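Local coordinates for protein aminotransferase, class I (Staphylococcus aureus, PDB 2O1B) that probably catalyses pyridoxal-5'-phosphate-dependent transfer of amino groups, most likely between aspartate and 2-oxoglutarate, as a class I aminotransferase, at residues Pro126-Asn131 with Lys276-His281; Leu160-Pro165 with Tyr189-Thr194; His166-Trp171 with Lys200-Glu205. All blocks are in the same frame, centred on the assembly; numbering follows the deposited sequence.

Interaction 1. Residues Pro126-Asn131 with Lys276-His281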
loop_
_atom_site.group_PDB
_atom_site.type_symbol
_atom_site.label_atom_id
_atom_site.label_comp_id
_atom_site.label_asym_id
_atom_site.label_seq_id
_atom_site.Cartn_x
_atom_site.Cartn_y
_atom_site.Cartn_z
ATOM N N PRO A 126 -2.034 -14.229 -2.255
ATOM C CA PRO A 126 -1.984 -15.464 -1.451
ATOM C C PRO A 126 -2.493 -15.287 -0.024
ATOM O O PRO A 126 -3.172 -16.177 0.503
ATOM C CB PRO A 126 -0.500 -15.817 -1.462
ATOM C CG PRO A 126 0.028 -15.149 -2.731
ATOM C CD PRO A 126 -0.693 -13.859 -2.747
ATOM N N THR A 127 -2.160 -14.162 0.605
ATOM C CA THR A 127 -2.620 -13.878 1.969
ATOM C C THR A 127 -4.147 -13.934 2.031
ATOM O O THR A 127 -4.722 -14.444 3.011
ATOM C CB THR A 127 -2.087 -12.502 2.480
ATOM O OG1 THR A 127 -0.711 -12.639 2.851
ATOM C CG2 THR A 127 -2.861 -12.004 3.693
ATOM N N CYS A 128 -4.775 -13.432 0.964
ATOM C CA CYS A 128 -6.229 -13.381 0.832
ATOM C C CYS A 128 -6.907 -14.697 0.493
ATOM O O CYS A 128 -8.069 -14.887 0.846
ATOM C CB CYS A 128 -6.620 -12.362 -0.222
ATOM S SG CYS A 128 -6.083 -10.729 0.201
ATOM N N VAL A 129 -6.196 -15.598 -0.184
ATOM C CA VAL A 129 -6.839 -16.715 -0.869
ATOM C C VAL A 129 -6.407 -18.098 -0.378
ATOM O O VAL A 129 -7.220 -19.025 -0.353
ATOM C CB VAL A 129 -6.651 -16.580 -2.414
ATOM C CG1 VAL A 129 -6.656 -17.924 -3.092
ATOM C CG2 VAL A 129 -7.722 -15.690 -2.993
ATOM N N ILE A 130 -5.149 -18.233 0.041
ATOM C CA ILE A 130 -4.613 -19.545 0.425
ATOM C C ILE A 130 -4.404 -19.687 1.927
ATOM O O ILE A 130 -4.418 -18.701 2.662
ATOM C CB ILE A 130 -3.299 -19.885 -0.356
ATOM C CG1 ILE A 130 -2.094 -19.130 0.219
ATOM C CG2 ILE A 130 -3.464 -19.603 -1.870
ATOM C CD1 ILE A 130 -0.747 -19.743 -0.144
ATOM N N ASN A 131 -4.212 -20.923 2.382
ATOM C CA ASN A 131 -3.898 -21.196 3.779
ATOM C C ASN A 131 -2.487 -21.789 3.925
ATOM O O ASN A 131 -1.952 -22.338 2.964
ATOM C CB ASN A 131 -4.968 -22.114 4.386
ATOM C CG ASN A 131 -6.346 -21.453 4.418
ATOM O OD1 ASN A 131 -6.528 -20.409 5.046
ATOM N ND2 ASN A 131 -7.310 -22.048 3.717
ATOM N N LYS A 276 -10.640 -7.099 -1.609
ATOM C CA LYS A 276 -11.324 -5.903 -1.104
ATOM C C LYS A 276 -11.315 -5.894 0.429
ATOM O O LYS A 276 -10.976 -4.894 1.040
ATOM C CB LYS A 276 -12.762 -5.818 -1.636
ATOM C CG LYS A 276 -12.868 -5.512 -3.130
ATOM C CD LYS A 276 -14.314 -5.381 -3.571
ATOM C CE LYS A 276 -14.893 -4.024 -3.151
ATOM N NZ LYS A 276 -16.275 -3.783 -3.652
ATOM N N LYS A 277 -11.662 -7.014 1.054
ATOM C CA LYS A 277 -11.607 -7.080 2.510
ATOM C C LYS A 277 -10.187 -6.812 3.043
ATOM O O LYS A 277 -9.995 -6.077 4.017
ATOM C CB LYS A 277 -12.120 -8.427 3.028
ATOM C CG LYS A 277 -12.352 -8.397 4.515
ATOM C CD LYS A 277 -12.642 -9.755 5.090
ATOM C CE LYS A 277 -12.386 -9.741 6.583
ATOM N NZ LYS A 277 -12.955 -8.530 7.242
ATOM N N TYR A 278 -9.194 -7.409 2.403
ATOM C CA TYR A 278 -7.812 -7.222 2.823
ATOM C C TYR A 278 -7.435 -5.747 2.780
ATOM O O TYR A 278 -6.792 -5.239 3.701
ATOM C CB TYR A 278 -6.878 -8.010 1.912
ATOM C CG TYR A 278 -5.409 -7.844 2.238
ATOM C CD1 TYR A 278 -4.596 -6.994 1.486
ATOM C CD2 TYR A 278 -4.833 -8.535 3.301
ATOM C CE1 TYR A 278 -3.244 -6.855 1.778
ATOM C CE2 TYR A 278 -3.486 -8.387 3.604
ATOM C CZ TYR A 278 -2.699 -7.553 2.840
ATOM O OH TYR A 278 -1.365 -7.427 3.142
ATOM N N GLN A 279 -7.856 -5.066 1.719
ATOM C CA GLN A 279 -7.523 -3.659 1.544
ATOM C C GLN A 279 -8.280 -2.701 2.483
ATOM O O GLN A 279 -7.835 -1.576 2.689
ATOM C CB GLN A 279 -7.613 -3.250 0.065
ATOM C CG GLN A 279 -6.589 -4.020 -0.795
ATOM C CD GLN A 279 -6.424 -3.536 -2.226
ATOM O OE1 GLN A 279 -5.403 -3.834 -2.863
ATOM N NE2 GLN A 279 -7.425 -2.823 -2.758
ATOM N N THR A 280 -9.399 -3.133 3.068
ATOM C CA THR A 280 -10.053 -2.300 4.102
ATOM C C THR A 280 -9.221 -2.316 5.396
ATOM O O THR A 280 -9.283 -1.380 6.202
ATOM C CB THR A 280 -11.487 -2.754 4.460
ATOM O OG1 THR A 280 -11.422 -3.972 5.204
ATOM C CG2 THR A 280 -12.346 -2.958 3.219
ATOM N N HIS A 281 -8.462 -3.389 5.594
ATOM C CA HIS A 281 -7.591 -3.517 6.774
ATOM C C HIS A 281 -6.188 -2.923 6.642
ATOM O O HIS A 281 -5.584 -2.542 7.646
ATOM C CB HIS A 281 -7.438 -4.984 7.166
ATOM C CG HIS A 281 -8.737 -5.674 7.422
ATOM N ND1 HIS A 281 -9.093 -6.844 6.783
ATOM C CD2 HIS A 281 -9.770 -5.357 8.239
ATOM C CE1 HIS A 281 -10.285 -7.224 7.209
ATOM N NE2 HIS A 281 -10.721 -6.336 8.086
#
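Helix-helix packing beside the seven-stranded sheet of the large domain is exemplified here, where T127 and C128, close to the end of helix 118-129, meet Y278 of helix 269-282. The helices approach closely: the CA atoms of C128 and Y278 are 6.7 Å apart. The thiol of C128 lies against the root of the tyrosine, with SG 3.3 Å from Y278 CB and 3.6 Å from Y278 CG. This is a tight fit, and it makes a Cys sulfur-aromatic contact: SG is 4.3 Å from the centroid of the Y278 ring and 41° off the ring normal, an oblique approach. Y278 reaches its partners because CG stands anti to the backbone N (chi1 178°), which carries the ring out along the neighbouring helix. T127 continues the contact farther along the ring. Its methyl CG2 is 3.7 Å from Y278 CE2, and the two side chains cross at about a right angle. Everything across this contact is apolar or sulfur-aromatic in character. The carbonyl of P126 receives the N-H groups of both V129 and I130 where the helix ends; I130 is the first residue to leave helical geometry. C128 also packs on A274 and L275, earlier in helix 269-282. The second subunit packs against the same region: L26 of that subunit touches C128, while S23 OG of that subunit bonds to T127 O. K277 forms a salt bridge with D31 of the second subunit, and T280 O meets K119 of its pyridoxal-phosphate pocket. Such close packing of helices at the subunit interface, near the cofactor sites, is typical of dimeric fold type I aminotransferases.

Interaction 2. Residues Leu160-Pro165 with Tyr189-Thr194; sequences LNLEPP and YPNNPT
L162 directs its two methyl groups at the hydroxyl end of Y189, the two side chains reaching toward each other from their separate segments. CD1 of L162 lies 3.9 Å from Y189 OH and CD2 of L162 lies 4.2 Å from the same oxygen, making this a van der Waals contact in which both methyls come up to the phenol oxygen from one side, CD1 the closer. The same CD1 also borders the side-chain amide of N191. The polar need of the tyrosine is met elsewhere, through a hydrogen bond from its hydroxyl to the carbonyl of Y167, so the buried oxygen is both satisfied and held in place. In Y189, CG lies anti to the carbonyl carbon (chi1 -61°), and the ring extends from its loop toward the chain that follows edge strand 156-161. L162 is itself tied to the sheet by backbone bonding to D140. Two cis peptide bonds, before P190 and before P193, shape the loop carrying Y189. Between them, N192 ND2 bonds to O3 of the pyridoxal phosphate, while N192 OD1 accepts from R379. An asparagine on the cofactor's phenolic oxygen, followed by a cis-proline, is a hallmark of the class I aminotransferase active site.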
loop_
_atom_site.group_PDB
_atom_site.type_symbol
_atom_site.label_atom_id
_atom_site.label_comp_id
_atom_site.label_asym_id
_atom_site.label_seq_id
_atom_site.Cartn_x
_atom_site.Cartn_y
_atom_site.Cartn_z
ATOM N N LEU A 160 6.321 -23.515 -12.102
ATOM C CA LEU A 160 5.628 -23.948 -13.305
ATOM C C LEU A 160 6.657 -23.856 -14.434
ATOM O O LEU A 160 6.976 -22.767 -14.912
ATOM C CB LEU A 160 4.414 -23.043 -13.593
ATOM C CG LEU A 160 3.599 -23.271 -14.886
ATOM C CD1 LEU A 160 2.947 -24.659 -14.919
ATOM C CD2 LEU A 160 2.555 -22.175 -15.092
ATOM N N ASN A 161 7.167 -25.013 -14.846
ATOM C CA ASN A 161 8.274 -25.044 -15.791
ATOM C C ASN A 161 7.858 -24.752 -17.237
ATOM O O ASN A 161 7.133 -25.518 -17.888
ATOM C CB ASN A 161 9.089 -26.335 -15.646
ATOM C CG ASN A 161 9.798 -26.428 -14.297
ATOM O OD1 ASN A 161 10.384 -25.452 -13.814
ATOM N ND2 ASN A 161 9.743 -27.604 -13.682
ATOM N N LEU A 162 8.312 -23.600 -17.722
ATOM C CA LEU A 162 7.998 -23.152 -19.074
ATOM C C LEU A 162 9.245 -23.258 -19.948
ATOM O O LEU A 162 10.347 -22.911 -19.521
ATOM C CB LEU A 162 7.466 -21.717 -19.056
ATOM C CG LEU A 162 6.366 -21.394 -18.033
ATOM C CD1 LEU A 162 6.039 -19.909 -18.052
ATOM C CD2 LEU A 162 5.113 -22.205 -18.288
ATOM N N GLU A 163 9.062 -23.740 -21.168
ATOM C CA GLU A 163 10.183 -24.018 -22.062
ATOM C C GLU A 163 10.115 -23.198 -23.340
ATOM O O GLU A 163 9.020 -22.945 -23.856
ATOM C CB GLU A 163 10.241 -25.508 -22.391
ATOM C CG GLU A 163 10.508 -26.362 -21.172
ATOM C CD GLU A 163 10.678 -27.819 -21.487
ATOM O OE1 GLU A 163 10.123 -28.297 -22.505
ATOM O OE2 GLU A 163 11.365 -28.501 -20.695
ATOM N N PRO A 164 11.286 -22.794 -23.868
ATOM C CA PRO A 164 11.318 -22.039 -25.121
ATOM C C PRO A 164 10.956 -22.951 -26.295
ATOM O O PRO A 164 11.044 -24.175 -26.156
ATOM C CB PRO A 164 12.784 -21.586 -25.217
ATOM C CG PRO A 164 13.539 -22.605 -24.462
ATOM C CD PRO A 164 12.646 -23.035 -23.338
ATOM N N PRO A 165 10.578 -22.378 -27.448
ATOM C CA PRO A 165 10.519 -20.962 -27.763
ATOM C C PRO A 165 9.279 -20.234 -27.238
ATOM O O PRO A 165 9.250 -18.999 -27.236
ATOM C CB PRO A 165 10.498 -20.943 -29.299
ATOM C CG PRO A 165 10.602 -22.352 -29.748
ATOM C CD PRO A 165 10.183 -23.194 -28.606
ATOM N N TYR A 189 1.026 -13.332 -19.268
ATOM C CA TYR A 189 1.110 -13.192 -20.716
ATOM C C TYR A 189 0.599 -11.812 -21.143
ATOM O O TYR A 189 -0.562 -11.478 -20.919
ATOM C CB TYR A 189 0.365 -14.323 -21.449
ATOM C CG TYR A 189 0.971 -15.665 -21.117
ATOM C CD1 TYR A 189 0.425 -16.470 -20.121
ATOM C CD2 TYR A 189 2.144 -16.092 -21.748
ATOM C CE1 TYR A 189 1.009 -17.698 -19.785
ATOM C CE2 TYR A 189 2.742 -17.292 -21.413
ATOM C CZ TYR A 189 2.169 -18.094 -20.439
ATOM O OH TYR A 189 2.764 -19.283 -20.124
ATOM N N PRO A 190 1.471 -11.006 -21.755
ATOM C CA PRO A 190 2.873 -11.299 -22.069
ATOM C C PRO A 190 3.753 -11.591 -20.853
ATOM O O PRO A 190 3.650 -10.895 -19.829
ATOM C CB PRO A 190 3.343 -10.019 -22.769
ATOM C CG PRO A 190 2.110 -9.398 -23.287
ATOM C CD PRO A 190 1.077 -9.670 -22.241
ATOM N N ASN A 191 4.606 -12.619 -20.966
ATOM C CA ASN A 191 5.480 -13.023 -19.856
ATOM C C ASN A 191 6.668 -12.082 -19.643
ATOM O O ASN A 191 7.325 -11.656 -20.592
ATOM C CB ASN A 191 5.995 -14.460 -20.032
ATOM C CG ASN A 191 6.624 -15.031 -18.749
ATOM O OD1 ASN A 191 7.474 -15.923 -18.809
ATOM N ND2 ASN A 191 6.187 -14.539 -17.590
ATOM N N ASN A 192 6.918 -11.760 -18.383
ATOM C CA ASN A 192 8.136 -11.094 -17.985
ATOM C C ASN A 192 8.945 -12.170 -17.264
ATOM O O ASN A 192 8.569 -12.568 -16.160
ATOM C CB ASN A 192 7.797 -9.918 -17.067
ATOM C CG ASN A 192 9.017 -9.055 -16.711
ATOM O OD1 ASN A 192 10.165 -9.438 -16.934
ATOM N ND2 ASN A 192 8.755 -7.871 -16.142
ATOM N N PRO A 193 10.106 -12.574 -17.817
ATOM C CA PRO A 193 10.970 -11.891 -18.787
ATOM C C PRO A 193 10.973 -12.324 -20.269
ATOM O O PRO A 193 11.661 -11.673 -21.081
ATOM C CB PRO A 193 12.340 -12.204 -18.220
ATOM C CG PRO A 193 12.164 -13.710 -17.763
ATOM C CD PRO A 193 10.708 -13.853 -17.380
ATOM N N THR A 194 10.247 -13.392 -20.619
ATOM C CA THR A 194 10.440 -14.069 -21.916
ATOM C C THR A 194 9.701 -13.416 -23.094
ATOM O O THR A 194 10.023 -13.695 -24.247
ATOM C CB THR A 194 10.045 -15.556 -21.862
ATOM O OG1 THR A 194 8.617 -15.658 -21.815
ATOM C CG2 THR A 194 10.666 -16.263 -20.654
#

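Interaction 3. Residues His166-Trp171 with Lys200-Glu205; sequences HYLPDW and KEVFDE
An anti arrangement of CG and the backbone N (chi1 -164°), with the chain extended beyond CG, carries the E205 carboxylate past W171, whose own CG lies anti to its carbonyl carbon (chi1 -53°). The two side chains run antiparallel alongside one another. E205 OE2 comes to 3.8 Å from W171 CD1, at the edge of the indole and near its plane, with the carboxylate turned 87° against the ring. The contact therefore uses the pyrrole rim of the tryptophan, while CB of P169, within the same loop, rests on one ring face, toward its rim. Two waters complete the polar side. One accepts the indole N-H, 2.7 Å from W171 NE1, and donates to the helix carbonyl, 2.7 Å from V202 O. It thereby gives the buried indole nitrogen a partner and ties the rotation of the ring to the helix backbone. The other water donates to the P169 carbonyl over 2.7 Å and, over a longer 3.3 Å, to E205 OE1. Hence the E205 side chain touches the tryptophan with one oxygen and reaches the loop through water with the other. Nearer the start of the helix, L168 and V202 form an apolar pair, their side chains crossing at about a right angle with L168 CD1 4.0 Å from V202 CG1. Deeper in, W171 meets F210 of the same helix edge-to-face and touches I185 of strand 182-187, while P169 packs on Y189. The segment 166-171 thus lies along a helix that connects parallel strands 182-187 and 216-220. A loop packed partly through water against the helix of a beta-alpha-beta crossover belongs to the three-layered alpha/beta/alpha large domain of fold type I enzymes.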
loop_
_atom_site.group_PDB
_atom_site.type_symbol
_atom_site.label_atom_id
_atom_site.label_comp_id
_atom_site.label_asym_id
_atom_site.label_seq_id
_atom_site.Cartn_x
_atom_site.Cartn_y
_atom_site.Cartn_z
ATOM N N HIS A 166 8.266 -20.974 -26.803
ATOM C CA HIS A 166 6.946 -20.369 -26.620
ATOM C C HIS A 166 6.495 -20.209 -25.164
ATOM O O HIS A 166 5.566 -19.443 -24.892
ATOM C CB HIS A 166 5.904 -21.093 -27.484
ATOM C CG HIS A 166 6.200 -21.031 -28.955
ATOM N ND1 HIS A 166 6.133 -19.856 -29.674
ATOM C CD2 HIS A 166 6.571 -21.988 -29.836
ATOM C CE1 HIS A 166 6.444 -20.092 -30.937
ATOM N NE2 HIS A 166 6.711 -21.379 -31.063
ATOM N N TYR A 167 7.160 -20.905 -24.243
ATOM C CA TYR A 167 6.928 -20.745 -22.801
ATOM C C TYR A 167 5.450 -20.809 -22.384
ATOM O O TYR A 167 4.953 -19.947 -21.644
ATOM C CB TYR A 167 7.577 -19.444 -22.291
ATOM C CG TYR A 167 9.083 -19.465 -22.326
ATOM C CD1 TYR A 167 9.792 -18.776 -23.316
ATOM C CD2 TYR A 167 9.809 -20.190 -21.370
ATOM C CE1 TYR A 167 11.187 -18.794 -23.344
ATOM C CE2 TYR A 167 11.194 -20.212 -21.389
ATOM C CZ TYR A 167 11.878 -19.510 -22.378
ATOM O OH TYR A 167 13.253 -19.551 -22.385
ATOM N N LEU A 168 4.747 -21.829 -22.876
ATOM C CA LEU A 168 3.350 -22.046 -22.521
ATOM C C LEU A 168 3.265 -23.203 -21.511
ATOM O O LEU A 168 4.115 -24.099 -21.536
ATOM C CB LEU A 168 2.539 -22.359 -23.780
ATOM C CG LEU A 168 2.336 -21.268 -24.839
ATOM C CD1 LEU A 168 1.405 -21.794 -25.941
ATOM C CD2 LEU A 168 1.795 -19.957 -24.235
ATOM N N PRO A 169 2.250 -23.193 -20.623
ATOM C CA PRO A 169 2.197 -24.261 -19.627
ATOM C C PRO A 169 1.937 -25.609 -20.274
ATOM O O PRO A 169 1.247 -25.688 -21.296
ATOM C CB PRO A 169 0.996 -23.874 -18.753
ATOM C CG PRO A 169 0.728 -22.428 -19.058
ATOM C CD PRO A 169 1.118 -22.264 -20.480
ATOM N N ASP A 170 2.502 -26.662 -19.692
ATOM C CA ASP A 170 2.164 -28.013 -20.101
ATOM C C ASP A 170 1.661 -28.750 -18.874
ATOM O O ASP A 170 2.444 -29.305 -18.089
ATOM C CB ASP A 170 3.355 -28.745 -20.725
ATOM C CG ASP A 170 2.961 -30.107 -21.309
ATOM O OD1 ASP A 170 3.754 -30.688 -22.071
ATOM O OD2 ASP A 170 1.853 -30.599 -21.023
ATOM N N TRP A 171 0.340 -28.742 -18.724
ATOM C CA TRP A 171 -0.308 -29.235 -17.527
ATOM C C TRP A 171 -0.087 -30.732 -17.322
ATOM O O TRP A 171 -0.068 -31.210 -16.186
ATOM C CB TRP A 171 -1.799 -28.881 -17.546
ATOM C CG TRP A 171 -2.065 -27.412 -17.778
ATOM C CD1 TRP A 171 -2.671 -26.858 -18.868
ATOM C CD2 TRP A 171 -1.730 -26.321 -16.909
ATOM N NE1 TRP A 171 -2.740 -25.491 -18.731
ATOM C CE2 TRP A 171 -2.166 -25.134 -17.541
ATOM C CE3 TRP A 171 -1.104 -26.229 -15.660
ATOM C CZ2 TRP A 171 -2.004 -23.871 -16.960
ATOM C CZ3 TRP A 171 -0.936 -24.978 -15.089
ATOM C CH2 TRP A 171 -1.383 -23.811 -15.742
ATOM N N LYS A 200 -6.465 -17.275 -26.822
ATOM C CA LYS A 200 -7.735 -17.639 -26.220
ATOM C C LYS A 200 -7.708 -19.113 -25.835
ATOM O O LYS A 200 -8.145 -19.485 -24.746
ATOM C CB LYS A 200 -8.883 -17.357 -27.178
ATOM C CG LYS A 200 -10.250 -17.782 -26.647
ATOM C CD LYS A 200 -11.366 -17.252 -27.521
ATOM C CE LYS A 200 -12.670 -17.198 -26.748
ATOM N NZ LYS A 200 -13.701 -16.422 -27.481
ATOM N N GLU A 201 -7.167 -19.932 -26.731
ATOM C CA GLU A 201 -7.151 -21.380 -26.567
ATOM C C GLU A 201 -6.261 -21.848 -25.421
ATOM O O GLU A 201 -6.592 -22.830 -24.757
ATOM C CB GLU A 201 -6.739 -22.069 -27.873
ATOM C CG GLU A 201 -7.798 -22.018 -28.991
ATOM C CD GLU A 201 -7.975 -20.617 -29.583
ATOM O OE1 GLU A 201 -9.120 -20.236 -29.903
ATOM O OE2 GLU A 201 -6.969 -19.895 -29.727
ATOM N N VAL A 202 -5.131 -21.174 -25.183
ATOM C CA VAL A 202 -4.277 -21.602 -24.059
ATOM C C VAL A 202 -4.956 -21.257 -22.719
ATOM O O VAL A 202 -4.808 -21.986 -21.738
ATOM C CB VAL A 202 -2.749 -21.187 -24.138
ATOM C CG1 VAL A 202 -2.354 -20.627 -25.511
ATOM C CG2 VAL A 202 -2.329 -20.255 -23.016
ATOM N N PHE A 203 -5.735 -20.177 -22.709
ATOM C CA PHE A 203 -6.563 -19.851 -21.547
ATOM C C PHE A 203 -7.715 -20.863 -21.417
ATOM O O PHE A 203 -8.024 -21.313 -20.308
ATOM C CB PHE A 203 -7.071 -18.398 -21.592
ATOM C CG PHE A 203 -6.012 -17.356 -21.244
ATOM C CD1 PHE A 203 -5.103 -17.571 -20.209
ATOM C CD2 PHE A 203 -5.947 -16.150 -21.943
ATOM C CE1 PHE A 203 -4.130 -16.610 -19.885
ATOM C CE2 PHE A 203 -4.984 -15.176 -21.628
ATOM C CZ PHE A 203 -4.074 -15.412 -20.594
ATOM N N ASP A 204 -8.319 -21.251 -22.543
ATOM C CA ASP A 204 -9.352 -22.286 -22.521
ATOM C C ASP A 204 -8.850 -23.537 -21.805
ATOM O O ASP A 204 -9.566 -24.110 -20.985
ATOM C CB ASP A 204 -9.828 -22.645 -23.935
ATOM C CG ASP A 204 -10.666 -21.538 -24.585
ATOM O OD1 ASP A 204 -10.909 -21.606 -25.808
ATOM O OD2 ASP A 204 -11.092 -20.609 -23.876
ATOM N N GLU A 205 -7.624 -23.945 -22.116
ATOM C CA GLU A 205 -7.059 -25.188 -21.588
ATOM C C GLU A 205 -6.830 -25.104 -20.077
ATOM O O GLU A 205 -7.096 -26.064 -19.347
ATOM C CB GLU A 205 -5.755 -25.562 -22.315
ATOM C CG GLU A 205 -5.338 -27.017 -22.070
ATOM C CD GLU A 205 -3.954 -27.373 -22.599
ATOM O OE1 GLU A 205 -3.346 -26.571 -23.341
ATOM O OE2 GLU A 205 -3.467 -28.476 -22.260
HETATM O O HOH W 1 -0.931 -24.576 -22.327
HETATM O O HOH W 2 -2.957 -23.547 -20.605
#

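In the fold
The three contacts illustrate how one mixed seven-stranded sheet organises an aminotransferase. Interactions 2 and 3 are neighbours, with centres 11 Å apart; their segments alternate along the chain, each joining the end of edge strand 156-161 or the loop beyond it to the chain beyond strand 182-187. They touch where Y167 and P169 meet Y189, so the cofactor-binding loop of 189-194 and the segment 166-171 are in direct contact. Interaction 1 lies apart, its centre 27 and 28 Å from theirs. Its segments, on helices 118-129 and 269-282, enclose both others in sequence. It belongs to the subunit interface, whereas no second chain touches the segments of interactions 2 and 3.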